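Local structure of glucosidase (Croceicoccus marinus, 5Z3K) at residues 53-58 with 298-303; 57-62 with 309-313; 69-74 with 85-91; 113-119 with 162-167. The protein acts as a GH39-family beta-glucosidase, probably releasing glucose from beta-linked substrates by hydrolysing O-glycosidic bonds. All coordinates share one frame; numbering follows the deposited sequence.

Contact 1 (53-58 with 298-303); sequences LVRSYD and KAIFFR
K298 meets the other strand through its CB, 4.2 Å from L53 CD2, a loose apolar touch; its ammonium group turns off to a salt bridge with E259. Two residues on, I300 carries most of the apolar contact, and its two branches divide the work. CD1 rests 3.9 Å from L53 CD2, while CG2 presses on R55 CB at 3.6 Å. With CG1 beside the backbone N and CG2 anti to it (chi1 -54°), the branches diverge, one to each residue that strand 53-55 turns this way, and both pairs of side chains cross at about a right angle. R55 lends its aliphatic base here; its extended chain carries the guanidinium away to salt bridges with E153 and D156. F302 then offers a ring edge: D58 OD2 lies near the ring plane, 3.8 Å from CE1, and takes its hydrogen bond from S27 OG. R303 follows across a cis peptide, and its guanidinium lies under the D58 carboxylate, planes 23° apart, with D58 CG over one face. This salt bridge, D58 OD1 to R303 NH1 at 3.5 Å, is purely a matter of charge, since no N-H points at the oxygen. Water 2 supplies the directed link, donating to D58 OD1 at 2.6 Å and accepting from R303 NH1, whereas R303 NE is held by D305. The two strands are the second and eighth of the (beta/alpha)8 barrel: their short axes approach to 7.5 Å at 59°, strand 25-27 runs between them in the sheet, and strands 104-109 and 259-266 flank the pair.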
# COMPACT_ATOMS: atom_id res chain seq x y z
N LEU A 53 -7.31 3.08 -1.61
CA LEU A 53 -6.91 3.69 -0.35
C LEU A 53 -5.64 4.47 -0.61
O LEU A 53 -4.76 3.99 -1.32
CB LEU A 53 -6.69 2.64 0.75
CG LEU A 53 -6.39 3.13 2.17
CD1 LEU A 53 -7.50 4.06 2.68
CD2 LEU A 53 -6.21 1.96 3.12
N VAL A 54 -5.57 5.70 -0.09
CA VAL A 54 -4.40 6.55 -0.30
C VAL A 54 -3.92 7.06 1.05
O VAL A 54 -4.67 7.72 1.78
CB VAL A 54 -4.70 7.72 -1.24
CG1 VAL A 54 -3.47 8.61 -1.36
CG2 VAL A 54 -5.13 7.20 -2.62
N ARG A 55 -2.65 6.78 1.37
CA ARG A 55 -1.99 7.35 2.54
C ARG A 55 -1.52 8.76 2.20
O ARG A 55 -0.94 8.99 1.13
CB ARG A 55 -0.81 6.48 2.96
CG ARG A 55 -0.12 6.87 4.26
CD ARG A 55 0.82 5.74 4.74
NE ARG A 55 1.29 5.97 6.11
CZ ARG A 55 2.47 6.52 6.43
NH1 ARG A 55 3.32 6.89 5.48
NH2 ARG A 55 2.79 6.69 7.71
N SER A 56 -1.75 9.71 3.11
CA SER A 56 -1.54 11.12 2.81
C SER A 56 -0.13 11.60 3.16
O SER A 56 0.19 12.76 2.90
CB SER A 56 -2.55 11.98 3.57
OG SER A 56 -2.31 11.92 4.98
N TYR A 57 0.70 10.73 3.75
CA TYR A 57 1.95 11.18 4.35
C TYR A 57 2.87 11.88 3.35
O TYR A 57 3.53 12.87 3.68
CB TYR A 57 2.66 9.98 5.00
CG TYR A 57 3.97 10.33 5.66
CD1 TYR A 57 4.00 10.90 6.93
CD2 TYR A 57 5.18 10.05 5.04
CE1 TYR A 57 5.20 11.22 7.55
CE2 TYR A 57 6.40 10.36 5.65
CZ TYR A 57 6.39 10.94 6.91
OH TYR A 57 7.59 11.26 7.51
N ASP A 58 2.89 11.42 2.09
CA ASP A 58 3.80 12.04 1.14
C ASP A 58 3.27 13.34 0.55
O ASP A 58 4.03 14.08 -0.08
CB ASP A 58 4.18 11.03 0.06
CG ASP A 58 4.95 9.86 0.63
OD1 ASP A 58 5.99 10.09 1.28
OD2 ASP A 58 4.50 8.71 0.48
N LYS A 298 -5.10 -4.09 5.34
CA LYS A 298 -5.04 -2.95 4.43
C LYS A 298 -3.57 -2.73 4.10
O LYS A 298 -2.70 -2.91 4.95
CB LYS A 298 -5.61 -1.68 5.06
CG LYS A 298 -7.08 -1.75 5.43
CD LYS A 298 -7.96 -1.78 4.21
CE LYS A 298 -9.40 -1.40 4.57
NZ LYS A 298 -9.70 -1.71 6.01
N ALA A 299 -3.30 -2.32 2.86
CA ALA A 299 -1.93 -2.21 2.39
C ALA A 299 -1.75 -0.94 1.58
O ALA A 299 -2.65 -0.55 0.83
CB ALA A 299 -1.54 -3.42 1.54
N ILE A 300 -0.56 -0.34 1.72
CA ILE A 300 -0.19 0.94 1.09
C ILE A 300 1.12 0.70 0.36
O ILE A 300 2.19 0.65 0.98
CB ILE A 300 -0.03 2.07 2.12
CG1 ILE A 300 -1.27 2.23 3.00
CG2 ILE A 300 0.27 3.39 1.41
CD1 ILE A 300 -2.50 2.80 2.28
N PHE A 301 1.05 0.56 -0.97
CA PHE A 301 2.26 0.42 -1.77
C PHE A 301 3.02 1.74 -1.83
O PHE A 301 2.43 2.80 -2.06
CB PHE A 301 1.91 -0.01 -3.19
CG PHE A 301 3.09 -0.00 -4.12
CD1 PHE A 301 3.96 -1.10 -4.15
CD2 PHE A 301 3.36 1.09 -4.93
CE1 PHE A 301 5.06 -1.12 -4.99
CE2 PHE A 301 4.46 1.10 -5.78
CZ PHE A 301 5.31 -0.00 -5.81
N PHE A 302 4.34 1.66 -1.70
CA PHE A 302 5.22 2.83 -1.63
C PHE A 302 6.15 2.82 -2.84
O PHE A 302 6.97 1.91 -2.98
CB PHE A 302 6.03 2.78 -0.34
CG PHE A 302 6.98 3.94 -0.15
CD1 PHE A 302 6.49 5.19 0.22
CD2 PHE A 302 8.34 3.79 -0.35
CE1 PHE A 302 7.35 6.27 0.39
CE2 PHE A 302 9.21 4.87 -0.18
CZ PHE A 302 8.71 6.11 0.20
N ARG A 303 6.04 3.82 -3.73
CA ARG A 303 5.00 4.85 -3.80
C ARG A 303 4.62 5.02 -5.28
O ARG A 303 5.51 4.95 -6.15
CB ARG A 303 5.49 6.18 -3.21
CG ARG A 303 6.86 6.64 -3.72
CD ARG A 303 7.43 7.82 -2.90
NE ARG A 303 6.79 9.08 -3.27
CZ ARG A 303 7.00 10.26 -2.68
NH1 ARG A 303 7.84 10.37 -1.65
NH2 ARG A 303 6.35 11.33 -3.11
O HOH W 1 6.56 14.08 -1.06
O HOH W 2 7.33 12.24 0.66

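Contact 2 (57-62 with 309-313); sequences YDWVSR and DFHYN
D58 and W59 turn their carbonyl oxygens toward the H311 ring where two irregular loops pass each other, the CA atoms of D58 and D309 7.1 Å apart. H311 NE2 donates to W59 O at 2.8 Å; the oxygen lies in the imidazole plane, but the nitrogen sits above the plane of that carbonyl. A weaker, longer bond from the same NE2 reaches D58 O. At the far side of the ring ND1 is hydrogen-bonded to E112, so polar partners at both nitrogens fix its rotation. Flat on one face of H311 lies the R62 guanidinium, centres 3.6 Å apart and planes at 11°, and the Y57 ring covers the opposite guanidinium face. A bend at chi2 (-70°) folds the arginine back on its own segment, where NE and NH2 grip Y57 O side-on at 3.1 and 3.0 Å, the oxygen lying in the guanidinium plane; NH1 goes to the carbonyls of S111 and I113. A methionine here would probably leave the Y57, S111 and I113 carbonyls without these donors and the H311 face without its flat cationic partner. D309 OD1 shapes the other loop as an Asx turn, accepting from H311 N at 2.8 Å and also from Y312 N. Water 1 joins the two backbones, donating to D58 O at 2.7 Å and accepting from F310 N, and V60 CG2 packs on F310 CB. In the barrel, residues 57-62 leave strand 53-55 toward helix 89-100, against which W59 packs through W94, V95 and T98, while residues 309-313 connect the short strands 308-309 and 314-315.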
# COMPACT_ATOMS: atom_id res chain seq x y z
N TYR A 57 0.70 10.73 3.75
CA TYR A 57 1.95 11.18 4.35
C TYR A 57 2.87 11.88 3.35
O TYR A 57 3.53 12.87 3.68
CB TYR A 57 2.66 9.98 5.00
CG TYR A 57 3.97 10.33 5.66
CD1 TYR A 57 4.00 10.90 6.93
CD2 TYR A 57 5.18 10.05 5.04
CE1 TYR A 57 5.20 11.22 7.55
CE2 TYR A 57 6.40 10.36 5.65
CZ TYR A 57 6.39 10.94 6.91
OH TYR A 57 7.59 11.26 7.51
N ASP A 58 2.89 11.42 2.09
CA ASP A 58 3.80 12.04 1.14
C ASP A 58 3.27 13.34 0.55
O ASP A 58 4.03 14.08 -0.08
CB ASP A 58 4.18 11.03 0.06
CG ASP A 58 4.95 9.86 0.63
OD1 ASP A 58 5.99 10.09 1.28
OD2 ASP A 58 4.50 8.71 0.48
N TRP A 59 2.00 13.67 0.79
CA TRP A 59 1.48 14.98 0.45
C TRP A 59 2.17 16.06 1.29
O TRP A 59 2.86 15.79 2.27
CB TRP A 59 -0.02 15.05 0.68
CG TRP A 59 -0.87 14.05 -0.07
CD1 TRP A 59 -0.47 13.21 -1.10
CD2 TRP A 59 -2.26 13.79 0.14
NE1 TRP A 59 -1.53 12.46 -1.53
CE2 TRP A 59 -2.64 12.79 -0.78
CE3 TRP A 59 -3.22 14.31 1.02
CZ2 TRP A 59 -3.95 12.30 -0.85
CZ3 TRP A 59 -4.52 13.82 0.97
CH2 TRP A 59 -4.87 12.81 0.03
N VAL A 60 1.95 17.31 0.89
CA VAL A 60 2.32 18.46 1.72
C VAL A 60 1.15 18.73 2.66
O VAL A 60 0.42 19.71 2.49
CB VAL A 60 2.68 19.67 0.84
CG1 VAL A 60 3.04 20.90 1.69
CG2 VAL A 60 3.84 19.31 -0.10
N SER A 61 0.96 17.84 3.65
CA SER A 61 -0.25 17.81 4.48
C SER A 61 0.11 17.41 5.90
O SER A 61 -0.55 16.56 6.52
CB SER A 61 -1.29 16.84 3.91
OG SER A 61 -1.60 17.19 2.58
N ARG A 62 1.15 18.03 6.44
CA ARG A 62 1.67 17.71 7.76
C ARG A 62 1.12 18.67 8.80
O ARG A 62 0.88 19.85 8.52
CB ARG A 62 3.20 17.76 7.76
CG ARG A 62 3.84 16.83 6.75
CD ARG A 62 3.68 15.39 7.16
NE ARG A 62 4.32 14.53 6.17
CZ ARG A 62 5.63 14.30 6.10
NH1 ARG A 62 6.47 14.84 6.98
NH2 ARG A 62 6.10 13.51 5.14
N ASP A 309 9.98 13.93 -3.76
CA ASP A 309 9.74 13.93 -2.33
C ASP A 309 9.96 15.35 -1.84
O ASP A 309 11.09 15.84 -1.87
CB ASP A 309 10.66 12.91 -1.65
CG ASP A 309 10.54 12.90 -0.13
OD1 ASP A 309 10.23 13.93 0.49
OD2 ASP A 309 10.79 11.82 0.45
N PHE A 310 8.89 16.01 -1.42
CA PHE A 310 8.94 17.42 -1.04
C PHE A 310 9.18 17.61 0.45
O PHE A 310 9.00 18.72 0.97
CB PHE A 310 7.66 18.11 -1.48
CG PHE A 310 7.48 18.12 -2.97
CD1 PHE A 310 6.90 17.05 -3.62
CD2 PHE A 310 7.91 19.20 -3.73
CE1 PHE A 310 6.74 17.05 -5.00
CE2 PHE A 310 7.75 19.21 -5.11
CZ PHE A 310 7.17 18.13 -5.75
N HIS A 311 9.57 16.55 1.15
CA HIS A 311 9.99 16.63 2.54
C HIS A 311 11.49 16.44 2.69
O HIS A 311 12.16 17.26 3.32
CB HIS A 311 9.20 15.59 3.34
CG HIS A 311 7.72 15.71 3.14
ND1 HIS A 311 6.96 16.65 3.79
CD2 HIS A 311 6.88 15.05 2.31
CE1 HIS A 311 5.70 16.54 3.40
NE2 HIS A 311 5.62 15.58 2.50
N TYR A 312 12.03 15.38 2.08
CA TYR A 312 13.47 15.17 1.97
C TYR A 312 14.08 15.90 0.78
O TYR A 312 15.31 16.02 0.71
CB TYR A 312 13.77 13.67 1.87
CG TYR A 312 13.63 12.95 3.18
CD1 TYR A 312 14.71 12.85 4.05
CD2 TYR A 312 12.42 12.37 3.56
CE1 TYR A 312 14.59 12.19 5.26
CE2 TYR A 312 12.30 11.72 4.77
CZ TYR A 312 13.38 11.63 5.62
OH TYR A 312 13.26 10.98 6.82
N ASN A 313 13.26 16.38 -0.16
CA ASN A 313 13.71 17.17 -1.31
C ASN A 313 14.71 16.41 -2.18
O ASN A 313 15.81 16.89 -2.47
CB ASN A 313 14.26 18.52 -0.86
CG ASN A 313 13.19 19.41 -0.30
OD1 ASN A 313 12.12 19.55 -0.89
ND2 ASN A 313 13.45 20.01 0.86
O HOH W 1 6.56 14.08 -1.06

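Contact 3 (69-74 with 85-91); sequences PTSLFP and SYNFAAT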
# COMPACT_ATOMS: atom_id res chain seq x y z
N PRO A 69 4.97 27.62 7.39
CA PRO A 69 3.92 28.06 6.46
C PRO A 69 3.16 26.93 5.79
O PRO A 69 1.96 27.07 5.53
CB PRO A 69 4.70 28.90 5.44
CG PRO A 69 5.84 29.45 6.21
CD PRO A 69 6.23 28.35 7.20
N THR A 70 3.82 25.82 5.48
CA THR A 70 3.17 24.73 4.75
C THR A 70 2.37 23.81 5.66
O THR A 70 1.69 22.91 5.15
CB THR A 70 4.21 23.91 3.99
OG1 THR A 70 5.13 23.32 4.92
CG2 THR A 70 4.98 24.79 3.01
N SER A 71 2.46 23.99 6.97
CA SER A 71 1.77 23.13 7.93
C SER A 71 0.26 23.38 7.89
O SER A 71 -0.20 24.46 7.51
CB SER A 71 2.31 23.37 9.34
OG SER A 71 1.55 22.69 10.34
N LEU A 72 -0.50 22.37 8.31
CA LEU A 72 -1.96 22.49 8.35
C LEU A 72 -2.41 23.55 9.35
O LEU A 72 -3.50 24.11 9.21
CB LEU A 72 -2.59 21.14 8.72
CG LEU A 72 -2.55 19.99 7.71
CD1 LEU A 72 -2.76 18.67 8.44
CD2 LEU A 72 -3.61 20.18 6.66
N PHE A 73 -1.60 23.82 10.37
CA PHE A 73 -1.85 24.88 11.34
C PHE A 73 -0.56 25.69 11.41
O PHE A 73 0.31 25.43 12.25
CB PHE A 73 -2.25 24.31 12.70
CG PHE A 73 -2.99 25.28 13.57
CD1 PHE A 73 -4.34 25.53 13.35
CD2 PHE A 73 -2.35 25.93 14.62
CE1 PHE A 73 -5.03 26.42 14.15
CE2 PHE A 73 -3.03 26.81 15.43
CZ PHE A 73 -4.38 27.06 15.20
N PRO A 74 -0.38 26.66 10.51
CA PRO A 74 0.95 27.25 10.31
C PRO A 74 1.44 28.12 11.45
O PRO A 74 2.65 28.27 11.60
CB PRO A 74 0.80 28.07 9.02
CG PRO A 74 -0.66 28.27 8.86
CD PRO A 74 -1.35 27.11 9.49
N SER A 85 -7.48 30.03 10.61
CA SER A 85 -6.19 29.67 11.19
C SER A 85 -5.58 28.42 10.57
O SER A 85 -4.43 28.10 10.89
CB SER A 85 -6.32 29.45 12.71
OG SER A 85 -6.80 30.61 13.38
N TYR A 86 -6.31 27.73 9.71
CA TYR A 86 -5.90 26.46 9.13
C TYR A 86 -5.50 26.65 7.68
O TYR A 86 -5.99 27.55 6.99
CB TYR A 86 -7.04 25.43 9.21
CG TYR A 86 -7.38 25.04 10.63
CD1 TYR A 86 -8.10 25.91 11.45
CD2 TYR A 86 -6.97 23.82 11.15
CE1 TYR A 86 -8.41 25.56 12.76
CE2 TYR A 86 -7.28 23.47 12.46
CZ TYR A 86 -8.00 24.35 13.26
OH TYR A 86 -8.30 24.01 14.55
N ASN A 87 -4.60 25.79 7.21
CA ASN A 87 -4.06 25.86 5.84
C ASN A 87 -4.47 24.57 5.14
O ASN A 87 -3.71 23.60 5.09
CB ASN A 87 -2.52 26.07 5.89
CG ASN A 87 -1.86 25.99 4.52
OD1 ASN A 87 -2.50 26.17 3.48
ND2 ASN A 87 -0.56 25.69 4.52
N PHE A 88 -5.70 24.55 4.63
CA PHE A 88 -6.30 23.35 4.04
C PHE A 88 -6.16 23.27 2.52
O PHE A 88 -6.46 22.21 1.96
CB PHE A 88 -7.79 23.26 4.39
CG PHE A 88 -8.09 22.96 5.85
CD1 PHE A 88 -7.50 21.89 6.51
CD2 PHE A 88 -9.02 23.72 6.55
CE1 PHE A 88 -7.81 21.60 7.84
CE2 PHE A 88 -9.34 23.43 7.89
CZ PHE A 88 -8.73 22.37 8.53
N ALA A 89 -5.72 24.33 1.85
CA ALA A 89 -5.93 24.44 0.41
C ALA A 89 -5.32 23.26 -0.34
O ALA A 89 -6.01 22.58 -1.11
CB ALA A 89 -5.38 25.76 -0.12
N ALA A 90 -4.02 23.01 -0.16
CA ALA A 90 -3.40 21.97 -0.97
C ALA A 90 -3.93 20.60 -0.58
O ALA A 90 -4.19 19.74 -1.43
CB ALA A 90 -1.87 22.02 -0.84
N THR A 91 -4.11 20.38 0.73
CA THR A 91 -4.64 19.11 1.20
C THR A 91 -6.07 18.90 0.68
O THR A 91 -6.43 17.79 0.28
CB THR A 91 -4.59 19.05 2.72
OG1 THR A 91 -3.25 19.31 3.17
CG2 THR A 91 -5.01 17.66 3.22
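L72 O and N87 N form the central bond of this contact, 2.8 Å long and fairly straight at 164°, and Y86 CA adds a C-H...O contact to the same oxygen at 3.4 Å. The N87 side chain reaches across to residues 69-71: with CG anti to the backbone N (chi1 173°), its amide arrives beside their carbonyls, and ND2 donates to S71 O at 3.3 Å from above the carbonyl plane. P74 CD packs on N87 CB at 3.9 Å. Next to this polar centre, F73 drives a ring edge into the face of Y86, a T-shaped pair with centroids 4.9 Å apart and planes at 71°. CD1 of F73 stands over the tyrosine ring, while its CE1 touches S85 CB at 3.6 Å. On the other flank L72 sends CD2 to T91 OG1, also 3.6 Å away, and more loosely to the F88 ring. A second shell sets these groups. S71 OG takes a bond from D64 N and a weak one from F73 N, steadying the loop; Y86 OH is tied to P80 O, S85 OG to D79 O, and T91 OG1 to S61 OG. W76 meets the F73 ring, W141 lies edge-to-face with Y86, and H136 stacks on F88. The whole is a surface-side excursion in the loop joining the second strand of the (beta/alpha)8 barrel, 53-55, to helix 89-100. Helix 123-138 backs it through V129 and I133 against the aromatic pair and Y137 against T91, and F107 of strand 104-109 lies behind L72.

Contact 4 (113-119 with 162-167); sequences IPANKQP and KLHFSG
K117 and I113 reach H164 through their torsions. K117 CG is wedged between the backbone N and the carbonyl carbon (chi1 50°), and a kink at chi2 (-98°) then lays the aliphatic chain over the opposing backbone: CB sits 3.2 Å from H164 O, and CE 3.3 Å from K162 O. Its ammonium group finishes on water 3, which accepts from K117 NZ at 2.8 Å and donates to L163 O, tying the lysine's end to the other loop. In I113 the CG2 branch, anti to the backbone N, projects straight onto the H164 imidazole, a CH-pi contact 3.6 Å from the ring centroid and 6° off its normal, while CD1 presses tightly on H164 O at 3.2 Å. H164 ND1 is weakly hydrogen-bonded to D156. A serine in place of H164 would probably strip I113 CG2 of the ring face it sits on and leave D156 without that weak bond. S166 N donates to K117 O at 3.0 Å, almost perfectly straight. An Asx turn, N116 OD1 accepting from Q118 N, shapes the chain around K117. P119 then fits against G167, CG to CA 3.8 Å, where any side chain would collide with P119 and with the F165 ring, whose CZ also meets P119 CB. These are the loops that follow barrel strands 104-109 and 151-154, the third and fourth, and lead into helices 123-138 and 169-186; M175 of the latter packs on both P119 and F165, and F172 meets F165 edge-to-face.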
# COMPACT_ATOMS: atom_id res chain seq x y z
N ILE A 113 8.54 16.01 9.14
CA ILE A 113 9.71 15.13 9.03
C ILE A 113 10.28 15.24 7.62
O ILE A 113 9.52 15.06 6.64
CB ILE A 113 9.32 13.69 9.35
CG1 ILE A 113 8.82 13.57 10.79
CG2 ILE A 113 10.48 12.73 9.04
CD1 ILE A 113 7.82 12.43 11.02
N PRO A 114 11.61 15.44 7.44
CA PRO A 114 12.63 15.46 8.49
C PRO A 114 13.02 16.83 9.05
O PRO A 114 13.87 16.88 9.93
CB PRO A 114 13.84 14.85 7.78
CG PRO A 114 13.72 15.41 6.40
CD PRO A 114 12.22 15.47 6.10
N ALA A 115 12.45 17.92 8.54
CA ALA A 115 12.89 19.23 9.01
C ALA A 115 12.64 19.37 10.51
O ALA A 115 13.48 19.92 11.23
CB ALA A 115 12.18 20.33 8.23
N ASN A 116 11.53 18.84 11.00
CA ASN A 116 11.18 18.95 12.41
C ASN A 116 10.50 17.68 12.89
O ASN A 116 9.51 17.25 12.29
CB ASN A 116 10.24 20.13 12.67
CG ASN A 116 9.70 20.12 14.08
OD1 ASN A 116 10.47 20.07 15.02
ND2 ASN A 116 8.38 20.12 14.22
N LYS A 117 11.01 17.10 13.98
CA LYS A 117 10.38 15.93 14.58
C LYS A 117 10.06 16.14 16.06
O LYS A 117 9.86 15.16 16.79
CB LYS A 117 11.23 14.67 14.40
CG LYS A 117 12.68 14.82 14.79
CD LYS A 117 13.52 15.09 13.55
CE LYS A 117 15.00 14.89 13.83
NZ LYS A 117 15.78 15.38 12.65
N GLN A 118 9.97 17.39 16.50
CA GLN A 118 9.74 17.65 17.91
C GLN A 118 8.32 17.25 18.31
O GLN A 118 7.39 17.31 17.49
CB GLN A 118 9.95 19.14 18.23
CG GLN A 118 11.37 19.61 18.02
CD GLN A 118 11.52 21.10 18.28
OE1 GLN A 118 10.81 21.66 19.12
NE2 GLN A 118 12.42 21.75 17.56
N PRO A 119 8.11 16.83 19.55
CA PRO A 119 6.75 16.58 20.04
C PRO A 119 5.97 17.88 20.20
O PRO A 119 6.51 18.98 20.10
CB PRO A 119 6.98 15.88 21.38
CG PRO A 119 8.31 16.42 21.85
CD PRO A 119 9.13 16.64 20.61
N LYS A 162 16.05 8.60 16.06
CA LYS A 162 15.38 9.86 16.38
C LYS A 162 15.09 10.68 15.13
O LYS A 162 14.84 11.89 15.22
CB LYS A 162 16.21 10.67 17.37
CG LYS A 162 16.65 9.90 18.59
CD LYS A 162 15.48 9.54 19.48
CE LYS A 162 15.95 8.82 20.74
NZ LYS A 162 15.02 7.72 21.17
N LEU A 163 15.12 10.04 13.96
CA LEU A 163 15.03 10.77 12.71
C LEU A 163 13.61 11.15 12.32
O LEU A 163 13.43 12.06 11.51
CB LEU A 163 15.67 9.94 11.60
CG LEU A 163 17.17 9.68 11.80
CD1 LEU A 163 17.76 8.88 10.65
CD2 LEU A 163 17.93 10.98 11.99
N HIS A 164 12.59 10.49 12.88
CA HIS A 164 11.20 10.89 12.65
C HIS A 164 10.48 11.39 13.89
O HIS A 164 9.46 12.08 13.75
CB HIS A 164 10.39 9.72 12.07
CG HIS A 164 10.71 9.41 10.64
ND1 HIS A 164 9.74 9.11 9.71
CD2 HIS A 164 11.90 9.34 9.99
CE1 HIS A 164 10.32 8.88 8.54
NE2 HIS A 164 11.62 9.02 8.68
N PHE A 165 10.96 11.06 15.09
CA PHE A 165 10.36 11.54 16.32
C PHE A 165 11.47 11.73 17.35
O PHE A 165 12.15 10.76 17.70
CB PHE A 165 9.30 10.57 16.84
CG PHE A 165 8.52 11.10 18.00
CD1 PHE A 165 7.52 12.04 17.79
CD2 PHE A 165 8.76 10.65 19.29
CE1 PHE A 165 6.79 12.54 18.86
CE2 PHE A 165 8.04 11.15 20.36
CZ PHE A 165 7.05 12.09 20.14
N SER A 166 11.64 12.96 17.84
CA SER A 166 12.69 13.25 18.82
C SER A 166 12.14 13.43 20.24
O SER A 166 12.91 13.81 21.14
CB SER A 166 13.47 14.49 18.40
OG SER A 166 12.61 15.60 18.22
N GLY A 167 10.86 13.20 20.46
CA GLY A 167 10.32 13.20 21.80
C GLY A 167 10.56 11.88 22.50
O GLY A 167 11.17 10.96 21.95
O HOH W 3 15.44 13.57 10.50

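How the contacts relate
All four contacts belong to the (beta/alpha)8 barrel, and contact 2 is the hub. Contact 1 lies in the barrel interior, its centre about 5 Å from that of the chain; contact 2 continues from it, sharing Y57, D58 and water 1, centres about 13 Å apart. From contact 2 the structure spreads outward: contact 3 (centres about 13 Å apart) is joined through S61 with T91 and R62 O with L72 N, contact 4 (centres about 14 Å apart) through R62 NH1 with I113 O. Y57 of contact 1 also packs against contact 4. Contacts 3 and 4 do not touch; they follow one another within the long span bracketed by contacts 1 and 2, which bring the last barrel strand back to the second.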